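PDB 3DBX: CD1-2 antigen from Gallus gallus, which probably binds lipids in a groove of its MHC class I-like ectodomain and displays them at the cell surface, as other CD1 proteins do. Local coordinates for residues 11-16 / 168-173; 83-88 / 93-98; 242-245 / 249-252; 127-130 / 135-138. All coordinates share one frame; numbering follows the deposited sequence.

Contact 1: residues 11-16 / 168-173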
loop_
_atom_site.group_PDB
_atom_site.type_symbol
_atom_site.label_atom_id
_atom_site.label_comp_id
_atom_site.label_asym_id
_atom_site.label_seq_id
_atom_site.Cartn_x
_atom_site.Cartn_y
_atom_site.Cartn_z
ATOM N N GLN A 11 7.355 9.974 -11.506
ATOM C CA GLN A 11 6.944 11.369 -11.337
ATOM C C GLN A 11 5.504 11.492 -10.816
ATOM O O GLN A 11 4.742 12.378 -11.232
ATOM C CB GLN A 11 7.163 12.142 -12.644
ATOM C CG GLN A 11 8.634 12.192 -13.016
ATOM C CD GLN A 11 8.891 12.770 -14.376
ATOM O OE1 GLN A 11 8.465 12.222 -15.395
ATOM N NE2 GLN A 11 9.614 13.882 -14.406
ATOM N N PHE A 12 5.153 10.580 -9.907
ATOM C CA PHE A 12 3.846 10.545 -9.264
ATOM C C PHE A 12 4.054 10.710 -7.764
ATOM O O PHE A 12 4.524 9.789 -7.063
ATOM C CB PHE A 12 3.111 9.227 -9.588
ATOM C CG PHE A 12 1.642 9.173 -9.134
ATOM C CD1 PHE A 12 0.921 10.319 -8.823
ATOM C CD2 PHE A 12 0.975 7.949 -9.070
ATOM C CE1 PHE A 12 -0.431 10.250 -8.428
ATOM C CE2 PHE A 12 -0.365 7.878 -8.693
ATOM C CZ PHE A 12 -1.064 9.038 -8.369
ATOM N N PHE A 13 3.706 11.897 -7.290
ATOM C CA PHE A 13 3.807 12.269 -5.883
ATOM C C PHE A 13 2.446 12.143 -5.199
ATOM O O PHE A 13 1.467 12.684 -5.688
ATOM C CB PHE A 13 4.292 13.713 -5.786
ATOM C CG PHE A 13 4.547 14.164 -4.392
ATOM C CD1 PHE A 13 5.595 13.607 -3.646
ATOM C CD2 PHE A 13 3.753 15.134 -3.810
ATOM C CE1 PHE A 13 5.849 14.024 -2.339
ATOM C CE2 PHE A 13 3.993 15.549 -2.495
ATOM C CZ PHE A 13 5.052 14.999 -1.772
ATOM N N GLN A 14 2.400 11.419 -4.082
ATOM C CA GLN A 14 1.171 11.186 -3.333
ATOM C C GLN A 14 1.357 11.416 -1.846
ATOM O O GLN A 14 2.421 11.151 -1.302
ATOM C CB GLN A 14 0.685 9.753 -3.532
ATOM C CG GLN A 14 0.226 9.431 -4.937
ATOM C CD GLN A 14 -0.383 8.038 -5.011
ATOM O OE1 GLN A 14 -1.581 7.869 -4.831
ATOM N NE2 GLN A 14 0.452 7.038 -5.262
ATOM N N LEU A 15 0.279 11.871 -1.202
ATOM C CA LEU A 15 0.219 12.121 0.213
ATOM C C LEU A 15 -1.007 11.384 0.762
ATOM O O LEU A 15 -2.111 11.476 0.212
ATOM C CB LEU A 15 0.065 13.621 0.478
ATOM C CG LEU A 15 1.180 14.602 0.142
ATOM C CD1 LEU A 15 0.661 16.060 0.208
ATOM C CD2 LEU A 15 2.348 14.432 1.089
ATOM N N PHE A 16 -0.807 10.670 1.856
ATOM C CA PHE A 16 -1.863 9.921 2.536
ATOM C C PHE A 16 -1.883 10.351 4.014
ATOM O O PHE A 16 -0.897 10.161 4.702
ATOM C CB PHE A 16 -1.492 8.424 2.493
ATOM C CG PHE A 16 -1.449 7.845 1.115
ATOM C CD1 PHE A 16 -2.555 7.210 0.590
ATOM C CD2 PHE A 16 -0.305 7.940 0.339
ATOM C CE1 PHE A 16 -2.523 6.675 -0.713
ATOM C CE2 PHE A 16 -0.261 7.418 -0.959
ATOM C CZ PHE A 16 -1.359 6.787 -1.478
ATOM N N SER A 168 2.860 24.685 -9.163
ATOM C CA SER A 168 4.209 25.187 -8.988
ATOM C C SER A 168 4.989 24.379 -7.974
ATOM O O SER A 168 6.054 23.854 -8.294
ATOM C CB SER A 168 4.177 26.661 -8.579
ATOM O OG SER A 168 5.439 27.074 -8.083
ATOM N N SER A 169 4.448 24.265 -6.764
ATOM C CA SER A 169 5.198 23.725 -5.641
ATOM C C SER A 169 5.510 22.245 -5.802
ATOM O O SER A 169 6.681 21.851 -5.746
ATOM C CB SER A 169 4.482 24.018 -4.318
ATOM O OG SER A 169 4.460 25.427 -4.077
ATOM N N PHE A 170 4.476 21.434 -6.034
ATOM C CA PHE A 170 4.666 19.981 -6.158
ATOM C C PHE A 170 5.429 19.545 -7.426
ATOM O O PHE A 170 6.286 18.668 -7.322
ATOM C CB PHE A 170 3.350 19.193 -6.000
ATOM C CG PHE A 170 2.748 19.252 -4.623
ATOM C CD1 PHE A 170 3.435 19.824 -3.550
ATOM C CD2 PHE A 170 1.492 18.698 -4.395
ATOM C CE1 PHE A 170 2.878 19.864 -2.262
ATOM C CE2 PHE A 170 0.911 18.722 -3.109
ATOM C CZ PHE A 170 1.613 19.301 -2.036
ATOM N N PRO A 171 5.111 20.125 -8.621
ATOM C CA PRO A 171 5.903 19.872 -9.835
ATOM C C PRO A 171 7.418 20.140 -9.746
ATOM O O PRO A 171 8.204 19.294 -10.197
ATOM C CB PRO A 171 5.247 20.790 -10.879
ATOM C CG PRO A 171 3.867 20.890 -10.440
ATOM C CD PRO A 171 3.940 20.960 -8.939
ATOM N N ASN A 172 7.826 21.303 -9.225
ATOM C CA ASN A 172 9.243 21.579 -8.940
ATOM C C ASN A 172 9.901 20.553 -7.996
ATOM O O ASN A 172 11.041 20.150 -8.212
ATOM C CB ASN A 172 9.431 22.999 -8.387
ATOM C CG ASN A 172 9.434 24.061 -9.484
ATOM O OD1 ASN A 172 8.535 24.104 -10.332
ATOM N ND2 ASN A 172 10.452 24.928 -9.472
ATOM N N TYR A 173 9.162 20.141 -6.967
ATOM C CA TYR A 173 9.614 19.159 -5.978
ATOM C C TYR A 173 9.876 17.771 -6.589
ATOM O O TYR A 173 10.936 17.177 -6.361
ATOM C CB TYR A 173 8.575 19.081 -4.851
ATOM C CG TYR A 173 8.966 18.308 -3.610
ATOM C CD1 TYR A 173 10.235 18.422 -3.033
ATOM C CD2 TYR A 173 8.039 17.497 -2.983
ATOM C CE1 TYR A 173 10.567 17.697 -1.856
ATOM C CE2 TYR A 173 8.356 16.791 -1.833
ATOM C CZ TYR A 173 9.614 16.895 -1.274
ATOM O OH TYR A 173 9.872 16.167 -0.121
#

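Contact 2: residues 83-88 / 93-98. With PLM (palmitic acid), chain F.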
loop_
_atom_site.group_PDB
_atom_site.type_symbol
_atom_site.label_atom_id
_atom_site.label_comp_id
_atom_site.label_asym_id
_atom_site.label_seq_id
_atom_site.Cartn_x
_atom_site.Cartn_y
_atom_site.Cartn_z
ATOM N N PHE A 83 -9.620 22.021 11.640
ATOM C CA PHE A 83 -10.738 22.022 10.703
ATOM C C PHE A 83 -11.590 20.753 10.820
ATOM O O PHE A 83 -12.813 20.819 10.684
ATOM C CB PHE A 83 -10.245 22.160 9.266
ATOM C CG PHE A 83 -11.356 22.245 8.255
ATOM C CD1 PHE A 83 -12.137 23.398 8.153
ATOM C CD2 PHE A 83 -11.628 21.169 7.410
ATOM C CE1 PHE A 83 -13.168 23.479 7.221
ATOM C CE2 PHE A 83 -12.663 21.237 6.479
ATOM C CZ PHE A 83 -13.430 22.390 6.381
ATOM N N MET A 84 -10.950 19.606 11.060
ATOM C CA MET A 84 -11.698 18.342 11.194
ATOM C C MET A 84 -12.457 18.246 12.519
ATOM O O MET A 84 -13.623 17.848 12.530
ATOM C CB MET A 84 -10.804 17.132 10.966
ATOM C CG MET A 84 -10.210 17.008 9.535
ATOM S SD MET A 84 -11.393 17.164 8.168
ATOM C CE MET A 84 -10.275 17.124 6.767
ATOM N N HIS A 85 -11.817 18.633 13.624
ATOM C CA HIS A 85 -12.514 18.766 14.919
ATOM C C HIS A 85 -13.714 19.705 14.837
ATOM O O HIS A 85 -14.731 19.461 15.477
ATOM C CB HIS A 85 -11.570 19.243 16.031
ATOM C CG HIS A 85 -10.779 18.148 16.678
ATOM N ND1 HIS A 85 -11.308 17.312 17.638
ATOM C CD2 HIS A 85 -9.494 17.755 16.508
ATOM C CE1 HIS A 85 -10.385 16.450 18.030
ATOM N NE2 HIS A 85 -9.275 16.699 17.358
ATOM N N GLU A 86 -13.585 20.772 14.051
ATOM C CA GLU A 86 -14.636 21.776 13.888
ATOM C C GLU A 86 -15.853 21.285 13.109
ATOM O O GLU A 86 -16.986 21.643 13.433
ATOM C CB GLU A 86 -14.099 23.023 13.179
ATOM C CG GLU A 86 -12.828 23.644 13.753
ATOM C CD GLU A 86 -12.842 23.795 15.264
ATOM O OE1 GLU A 86 -13.576 24.677 15.772
ATOM O OE2 GLU A 86 -12.095 23.040 15.934
ATOM N N MET A 87 -15.613 20.509 12.057
ATOM C CA MET A 87 -16.694 20.003 11.205
ATOM C C MET A 87 -17.493 18.904 11.909
ATOM O O MET A 87 -18.706 18.783 11.717
ATOM C CB MET A 87 -16.142 19.494 9.864
ATOM C CG MET A 87 -15.498 20.567 8.973
ATOM S SD MET A 87 -16.611 21.854 8.351
ATOM C CE MET A 87 -16.444 23.148 9.586
ATOM N N THR A 88 -16.792 18.104 12.714
ATOM C CA THR A 88 -17.415 17.124 13.593
ATOM C C THR A 88 -18.348 17.848 14.551
ATOM O O THR A 88 -19.495 17.461 14.722
ATOM C CB THR A 88 -16.355 16.321 14.381
ATOM O OG1 THR A 88 -15.382 15.798 13.474
ATOM C CG2 THR A 88 -16.986 15.159 15.109
ATOM N N LEU A 93 -21.827 15.713 15.360
ATOM C CA LEU A 93 -21.379 14.317 15.339
ATOM C C LEU A 93 -20.548 13.989 16.574
ATOM O O LEU A 93 -19.985 14.875 17.212
ATOM C CB LEU A 93 -20.583 14.003 14.061
ATOM C CG LEU A 93 -21.272 14.195 12.701
ATOM C CD1 LEU A 93 -20.354 13.788 11.568
ATOM C CD2 LEU A 93 -22.604 13.447 12.594
ATOM N N ASP A 94 -20.472 12.708 16.903
ATOM C CA ASP A 94 -19.785 12.259 18.111
ATOM C C ASP A 94 -18.484 11.516 17.789
ATOM O O ASP A 94 -18.414 10.812 16.791
ATOM C CB ASP A 94 -20.715 11.361 18.923
ATOM C CG ASP A 94 -21.417 10.310 18.062
ATOM O OD1 ASP A 94 -20.790 9.288 17.722
ATOM O OD2 ASP A 94 -22.608 10.500 17.734
ATOM N N TYR A 95 -17.483 11.668 18.660
ATOM C CA TYR A 95 -16.224 10.899 18.627
ATOM C C TYR A 95 -16.425 9.396 18.971
ATOM O O TYR A 95 -17.374 9.056 19.672
ATOM C CB TYR A 95 -15.209 11.526 19.600
ATOM C CG TYR A 95 -14.838 12.987 19.316
ATOM C CD1 TYR A 95 -13.686 13.315 18.600
ATOM C CD2 TYR A 95 -15.641 14.026 19.764
ATOM C CE1 TYR A 95 -13.341 14.656 18.349
ATOM C CE2 TYR A 95 -15.313 15.366 19.513
ATOM C CZ TYR A 95 -14.164 15.668 18.801
ATOM O OH TYR A 95 -13.853 16.994 18.569
ATOM N N PRO A 96 -15.534 8.493 18.488
ATOM C CA PRO A 96 -14.386 8.730 17.588
ATOM C C PRO A 96 -14.847 9.001 16.171
ATOM O O PRO A 96 -15.925 8.565 15.757
ATOM C CB PRO A 96 -13.588 7.403 17.639
ATOM C CG PRO A 96 -14.239 6.575 18.772
ATOM C CD PRO A 96 -15.643 7.071 18.860
ATOM N N ARG A 97 -14.041 9.761 15.454
ATOM C CA ARG A 97 -14.220 9.991 14.037
ATOM C C ARG A 97 -12.860 9.735 13.382
ATOM O O ARG A 97 -11.835 10.132 13.926
ATOM C CB ARG A 97 -14.655 11.436 13.783
ATOM C CG ARG A 97 -16.116 11.695 14.011
ATOM C CD ARG A 97 -16.977 11.042 12.957
ATOM N NE ARG A 97 -18.336 10.874 13.458
ATOM C CZ ARG A 97 -19.294 10.213 12.826
ATOM N NH1 ARG A 97 -19.061 9.635 11.657
ATOM N NH2 ARG A 97 -20.474 10.099 13.384
ATOM N N VAL A 98 -12.839 9.039 12.253
ATOM C CA VAL A 98 -11.604 8.907 11.485
ATOM C C VAL A 98 -11.732 9.646 10.157
ATOM O O VAL A 98 -12.585 9.309 9.321
ATOM C CB VAL A 98 -11.212 7.437 11.177
ATOM C CG1 VAL A 98 -9.790 7.375 10.604
ATOM C CG2 VAL A 98 -11.311 6.565 12.399
HETATM C C1 PLM F . -10.144 26.363 10.681
HETATM O O1 PLM F . -9.434 25.814 11.561
HETATM O O2 PLM F . -11.357 26.555 10.930
HETATM C C2 PLM F . -9.567 26.793 9.343
HETATM C C3 PLM F . -8.301 26.000 9.005
HETATM C C4 PLM F . -7.807 26.275 7.586
HETATM C C5 PLM F . -8.388 25.290 6.568
HETATM C C6 PLM F . -7.603 23.980 6.464
HETATM C C7 PLM F . -8.513 22.789 6.170
HETATM C C8 PLM F . -8.392 22.328 4.728
HETATM C C9 PLM F . -8.492 20.808 4.628
HETATM C CA PLM F . -8.275 20.390 3.177
HETATM C CB PLM F . -7.475 19.099 3.052
HETATM C CC PLM F . -5.986 19.351 2.841
HETATM C CD PLM F . -5.600 19.314 1.369
HETATM C CE PLM F . -4.268 20.013 1.194
HETATM C CF PLM F . -3.298 19.176 0.369
HETATM C CG PLM F . -1.865 19.399 0.837
#

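Contact 3: residues 242-245 / 249-252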
loop_
_atom_site.group_PDB
_atom_site.type_symbol
_atom_site.label_atom_id
_atom_site.label_comp_id
_atom_site.label_asym_id
_atom_site.label_seq_id
_atom_site.Cartn_x
_atom_site.Cartn_y
_atom_site.Cartn_z
ATOM N N LEU A 242 2.350 -8.742 -3.339
ATOM C CA LEU A 242 2.522 -8.582 -1.882
ATOM C C LEU A 242 3.852 -7.932 -1.642
ATOM O O LEU A 242 4.791 -8.244 -2.356
ATOM C CB LEU A 242 2.531 -9.953 -1.184
ATOM C CG LEU A 242 1.400 -10.970 -1.386
ATOM C CD1 LEU A 242 1.910 -12.369 -1.080
ATOM C CD2 LEU A 242 0.195 -10.651 -0.560
ATOM N N PRO A 243 3.950 -7.046 -0.637
ATOM C CA PRO A 243 5.238 -6.406 -0.372
ATOM C C PRO A 243 6.155 -7.222 0.556
ATOM O O PRO A 243 5.696 -7.902 1.485
ATOM C CB PRO A 243 4.835 -5.115 0.359
ATOM C CG PRO A 243 3.587 -5.445 1.091
ATOM C CD PRO A 243 2.892 -6.548 0.275
ATOM N N ASN A 244 7.453 -7.104 0.299
ATOM C CA ASN A 244 8.532 -7.494 1.217
ATOM C C ASN A 244 9.055 -6.260 1.973
ATOM O O ASN A 244 8.862 -5.142 1.517
ATOM C CB ASN A 244 9.645 -8.124 0.368
ATOM C CG ASN A 244 9.179 -9.375 -0.379
ATOM O OD1 ASN A 244 8.438 -10.180 0.160
ATOM N ND2 ASN A 244 9.650 -9.554 -1.614
ATOM N N ALA A 245 9.684 -6.434 3.142
ATOM C CA ALA A 245 10.216 -5.302 3.898
ATOM C C ALA A 245 11.301 -4.510 3.158
ATOM O O ALA A 245 11.549 -3.332 3.474
ATOM C CB ALA A 245 10.745 -5.762 5.263
ATOM N N TYR A 249 8.825 -7.221 -4.257
ATOM C CA TYR A 249 7.444 -7.718 -4.255
ATOM C C TYR A 249 7.409 -9.218 -4.556
ATOM O O TYR A 249 8.398 -9.768 -4.979
ATOM C CB TYR A 249 6.601 -6.951 -5.290
ATOM C CG TYR A 249 6.434 -5.471 -4.963
ATOM C CD1 TYR A 249 5.404 -5.038 -4.125
ATOM C CD2 TYR A 249 7.324 -4.524 -5.479
ATOM C CE1 TYR A 249 5.247 -3.703 -3.829
ATOM C CE2 TYR A 249 7.183 -3.161 -5.174
ATOM C CZ TYR A 249 6.149 -2.772 -4.344
ATOM O OH TYR A 249 5.952 -1.457 -4.032
ATOM N N GLN A 250 6.248 -9.849 -4.330
ATOM C CA GLN A 250 6.026 -11.265 -4.520
ATOM C C GLN A 250 4.583 -11.456 -5.041
ATOM O O GLN A 250 3.708 -10.714 -4.683
ATOM C CB GLN A 250 5.993 -11.909 -3.141
ATOM C CG GLN A 250 7.129 -12.759 -2.892
ATOM C CD GLN A 250 7.051 -13.431 -1.564
ATOM O OE1 GLN A 250 7.618 -12.953 -0.570
ATOM N NE2 GLN A 250 6.392 -14.565 -1.536
ATOM N N LEU A 251 4.338 -12.502 -5.810
ATOM C CA LEU A 251 3.019 -12.749 -6.417
ATOM C C LEU A 251 2.957 -14.268 -6.553
ATOM O O LEU A 251 4.001 -14.920 -6.741
ATOM C CB LEU A 251 2.989 -12.127 -7.851
ATOM C CG LEU A 251 1.730 -12.123 -8.711
ATOM C CD1 LEU A 251 1.943 -11.087 -9.802
ATOM C CD2 LEU A 251 1.560 -13.452 -9.372
ATOM N N ARG A 252 1.751 -14.819 -6.479
ATOM C CA ARG A 252 1.502 -16.235 -6.735
ATOM C C ARG A 252 0.441 -16.296 -7.847
ATOM O O ARG A 252 -0.591 -15.611 -7.739
ATOM C CB ARG A 252 0.900 -16.823 -5.460
ATOM C CG ARG A 252 1.553 -18.076 -4.863
ATOM C CD ARG A 252 0.851 -18.385 -3.474
ATOM N NE ARG A 252 0.328 -19.761 -3.378
ATOM C CZ ARG A 252 -0.929 -20.134 -3.657
ATOM N NH1 ARG A 252 -1.831 -19.246 -4.078
ATOM N NH2 ARG A 252 -1.286 -21.405 -3.512
#

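Contact 4: residues 127-130 / 135-138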
loop_
_atom_site.group_PDB
_atom_site.type_symbol
_atom_site.label_atom_id
_atom_site.label_comp_id
_atom_site.label_asym_id
_atom_site.label_seq_id
_atom_site.Cartn_x
_atom_site.Cartn_y
_atom_site.Cartn_z
ATOM N N VAL A 127 -15.758 14.335 0.573
ATOM C CA VAL A 127 -15.732 15.471 -0.390
ATOM C C VAL A 127 -14.521 15.400 -1.342
ATOM O O VAL A 127 -13.470 14.854 -0.987
ATOM C CB VAL A 127 -15.771 16.889 0.297
ATOM C CG1 VAL A 127 -17.092 17.129 1.002
ATOM C CG2 VAL A 127 -14.606 17.092 1.263
ATOM N N THR A 128 -14.661 15.941 -2.552
ATOM C CA THR A 128 -13.510 15.999 -3.467
ATOM C C THR A 128 -13.237 17.410 -4.006
ATOM O O THR A 128 -14.151 18.212 -4.114
ATOM C CB THR A 128 -13.611 14.961 -4.624
ATOM O OG1 THR A 128 -12.345 14.871 -5.297
ATOM C CG2 THR A 128 -14.684 15.335 -5.623
ATOM N N TYR A 129 -11.978 17.704 -4.327
ATOM C CA TYR A 129 -11.624 19.022 -4.856
ATOM C C TYR A 129 -11.469 19.036 -6.375
ATOM O O TYR A 129 -10.602 18.369 -6.934
ATOM C CB TYR A 129 -10.391 19.609 -4.151
ATOM C CG TYR A 129 -9.951 20.958 -4.693
ATOM C CD1 TYR A 129 -10.762 22.090 -4.551
ATOM C CD2 TYR A 129 -8.730 21.105 -5.364
ATOM C CE1 TYR A 129 -10.366 23.332 -5.049
ATOM C CE2 TYR A 129 -8.326 22.361 -5.875
ATOM C CZ TYR A 129 -9.153 23.461 -5.709
ATOM O OH TYR A 129 -8.784 24.697 -6.198
ATOM N N GLU A 130 -12.329 19.820 -7.025
ATOM C CA GLU A 130 -12.332 19.992 -8.474
ATOM C C GLU A 130 -11.478 21.213 -8.863
ATOM O O GLU A 130 -11.911 22.353 -8.720
ATOM C CB GLU A 130 -13.779 20.167 -8.946
ATOM C CG GLU A 130 -14.059 19.760 -10.380
ATOM C CD GLU A 130 -15.515 19.376 -10.576
ATOM O OE1 GLU A 130 -16.285 20.187 -11.150
ATOM O OE2 GLU A 130 -15.894 18.272 -10.130
ATOM N N ARG A 135 -13.663 24.436 -7.081
ATOM C CA ARG A 135 -14.793 23.991 -6.257
ATOM C C ARG A 135 -14.531 22.667 -5.540
ATOM O O ARG A 135 -13.924 21.756 -6.104
ATOM C CB ARG A 135 -16.035 23.846 -7.144
ATOM C CG ARG A 135 -17.336 23.513 -6.420
ATOM C CD ARG A 135 -18.500 23.379 -7.403
ATOM N NE ARG A 135 -18.405 22.199 -8.272
ATOM C CZ ARG A 135 -18.856 22.152 -9.527
ATOM N NH1 ARG A 135 -19.420 23.222 -10.079
ATOM N NH2 ARG A 135 -18.730 21.038 -10.239
ATOM N N TRP A 136 -15.006 22.571 -4.299
ATOM C CA TRP A 136 -15.076 21.300 -3.565
ATOM C C TRP A 136 -16.455 20.659 -3.756
ATOM O O TRP A 136 -17.484 21.333 -3.588
ATOM C CB TRP A 136 -14.826 21.538 -2.081
ATOM C CG TRP A 136 -13.405 21.835 -1.759
ATOM C CD1 TRP A 136 -12.777 23.038 -1.864
ATOM C CD2 TRP A 136 -12.426 20.909 -1.268
ATOM N NE1 TRP A 136 -11.464 22.920 -1.472
ATOM C CE2 TRP A 136 -11.222 21.626 -1.102
ATOM C CE3 TRP A 136 -12.449 19.542 -0.955
ATOM C CZ2 TRP A 136 -10.047 21.024 -0.636
ATOM C CZ3 TRP A 136 -11.279 18.943 -0.491
ATOM C CH2 TRP A 136 -10.098 19.687 -0.337
ATOM N N VAL A 137 -16.472 19.375 -4.112
ATOM C CA VAL A 137 -17.706 18.659 -4.481
ATOM C C VAL A 137 -18.054 17.550 -3.475
ATOM O O VAL A 137 -17.185 16.732 -3.128
ATOM C CB VAL A 137 -17.613 18.030 -5.903
ATOM C CG1 VAL A 137 -18.984 17.936 -6.534
ATOM C CG2 VAL A 137 -16.680 18.830 -6.808
ATOM N N PRO A 138 -19.323 17.512 -3.008
ATOM C CA PRO A 138 -19.783 16.473 -2.075
ATOM C C PRO A 138 -19.824 15.080 -2.710
ATOM O O PRO A 138 -20.262 14.937 -3.855
ATOM C CB PRO A 138 -21.207 16.924 -1.717
ATOM C CG PRO A 138 -21.292 18.336 -2.141
ATOM C CD PRO A 138 -20.408 18.458 -3.324
#

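Contact 1: residues 11-16 / 168-173
Strand 12-21 of the groove floor meets helix 156-180 of the groove wall here, and three aromatic rings, F13, F170 and Y173, form the cluster between them. F13 carries the contact from the floor. Its CG stands anti to the backbone N (chi1 -175°), and the ring rises from the sheet to lodge between the two helix residues. Toward F170 it presents its edge: CE2 lies over the centre of the F170 ring, and the pair is T-shaped, with centroids 5.4 Å apart and planes at 64°. On Y173 the roles are exchanged. The tyrosine turns its edge to a face of F13 in an offset edge-to-face pair with planes at 81°, and Y173 CE2 comes to 3.8 Å from F13 CZ, near the rim of the phenylalanine ring. F13 is thus edge donor to one neighbour and face acceptor to the other, while L15, two residues further along the same side of the strand, adds its CD1 branch at 4.1 Å from F170 CZ. The touching residues are all buried, and the L15 side chain lies about 4 Å from a bound palmitic acid. F166 meets the F170 ring almost at a right angle, extending the aromatic group along the helix. Apolar side chains joining the sheet floor to a helix in this way are characteristic of the hydrophobic groove of the CD1 branch of the MHC class I fold.

Contact 2: residues 83-88 / 93-98
H85 and Y95 meet edge on through one short hydrogen bond, with H85 ND1 2.7 Å from Y95 OH and an angle of 166° at the hydrogen. Each polar atom lies near the plane of the other ring; either could be the donor. The rings come rim to rim, tilted by 39°, so the bond rather than any stacking joins them, and the two side chains cross at about a right angle. The imidazole is held at its second nitrogen too, since H85 NE2 is hydrogen-bonded to T27 OG1, which should fix the rotation of the ring.

T88 makes the other half of the contact. Its carbonyl oxygen accepts the L93 amide, T88 O to L93 N being 3.0 Å, and its CG2 methyl packs at 3.7 Å against R97 CG and also faces L93 CB. The hydroxyl turns back into the helix: T88 OG1 donates to M84 O over 2.9 Å, on the opposite face of that carbonyl from the T88 amide, so two donors grip one oxygen. R97 bends at its second torsion, and L93 CD1 sits 3.9 Å above the centre of its guanidinium; the charge itself is paired with E121 through NH1.

On the inner side of helix 77-89, F83 lays CG 3.6 Å from C7 of the palmitic acid. The turn after this helix leads into strand 97-107, whose R97 backbone is hydrogen-bonded to L21 of strand 12-21, while M84 and M87 reach across to helix 143-154.

Contact 3: residues 242-245 / 249-252
With its CG anti to the carbonyl carbon (chi1 -65°), Y249 leans its ring along the facing strand, beside the backbone of L242 and P243. There Y249 CD1 lies 4.0 Å from P243 CA, and the ring's approach to the L242 carbonyl is oblique. P243 CB, on the same face of the sheet, adds a looser apolar contact with Y249 CE1. The side chain of L242 lies on the other face, together with that of Q250.

Between the strands, L242 and Q250 form an antiparallel hydrogen-bonded pair. L242 N donates to Q250 O over 2.7 Å at 158°, and Q250 N returns the bond to L242 O over 2.9 Å, in the carbonyl plane but bent to 142°. The same carbonyl also receives a CA-H...O contact, Y249 CA to L242 O being 3.3 Å, so L242 O is approached by two hydrogens of neighbouring residues. P243, which has no amide hydrogen, falls at the next, non-hydrogen-bonded pair opposite Y249, where the ladder needs no donor from it. These strands belong to the beta hairpin 236-243/249-257 at one side of a four-stranded sheet, part of the immunoglobulin C1-set domain that stands below the groove in CD1 and MHC class I molecules.

Just past the P243/Y249 pair, the N244 side chain crosses that of Q250 at about a right angle. The phenol end of Y249 reaches out of the domain: Y249 OH is hydrogen-bonded to D37 OD2 of the groove domain. P243 O accepts a hydrogen bond from an aromatic side chain of another protein chain; a polar side chain of that chain packs on L242, and its backbone on Q250.

Contact 4: residues 127-130 / 135-138
Strands 127-130 and 135-138 run antiparallel as the arms of a beta hairpin, hydrogen-bonded at T128/V137 (T128 N to V137 O 2.7 Å, V137 N to T128 O 2.6 Å) and less evenly at E130/R135 (E130 N to R135 O 2.7 Å, R135 N to E130 O 3.2 Å), with V127/P138 and Y129/W136 as the non-hydrogen-bonded pairs.

On the face bearing Y129 and W136, one face of the indole is covered by the CB of Y129. This atom sits over the centre of the six-membered ring of W136 at 3.5 Å, a CH-pi contact close to the ring normal. The CG of Y129, anti to the backbone N (chi1 178°), carries the phenol ring along the indole toward its five-membered ring, where Y129 CD1 comes to 3.3 Å from W136 NE1, the two rings being oblique at 42°. V127 adds its CG2 methyl at 3.9 Å from W136 CE3, crossing the indole at about a right angle. L162 of helix 156-180 packs on both aromatics, and W136 also touches the palmitic acid.

On the other face, E130 and R135 run side by side and end in a salt bridge, E130 OE1 to R135 NH2 at 2.7 Å. The bridge runs through one oxygen and one nitrogen, and the 69° between the planes of the charged groups fits this rather than a side-by-side, two-bond pairing; E130 OE2 turns to the V137 CG2 methyl instead. The hairpin is two-sided in its chemistry: aromatic and apolar toward the helices and lipid, polar and charged on the other face, where E130 and R135 pair beside T128 and V137.

How the contacts relate
Contacts 1, 2 and 4 all belong to the MHC class I-like groove domain and reach the same eight-stranded antiparallel sheet, whereas contact 3 lies in the immunoglobulin C1-set domain. Along the chain, contacts 2 and 4 follow one another inside the long loop closed by contact 1, and contact 3 comes after all of them. The centres of contacts 2 and 4 are about 19 Å apart and those of contacts 1 and 4 about 20 Å; none of the contacts touch. L15, F83 and W136, one from each of the three groove contacts, all approach palmitic acid, consistent with a lipid-holding groove, while contact 3 sits about 26 Å from contact 1, centre to centre.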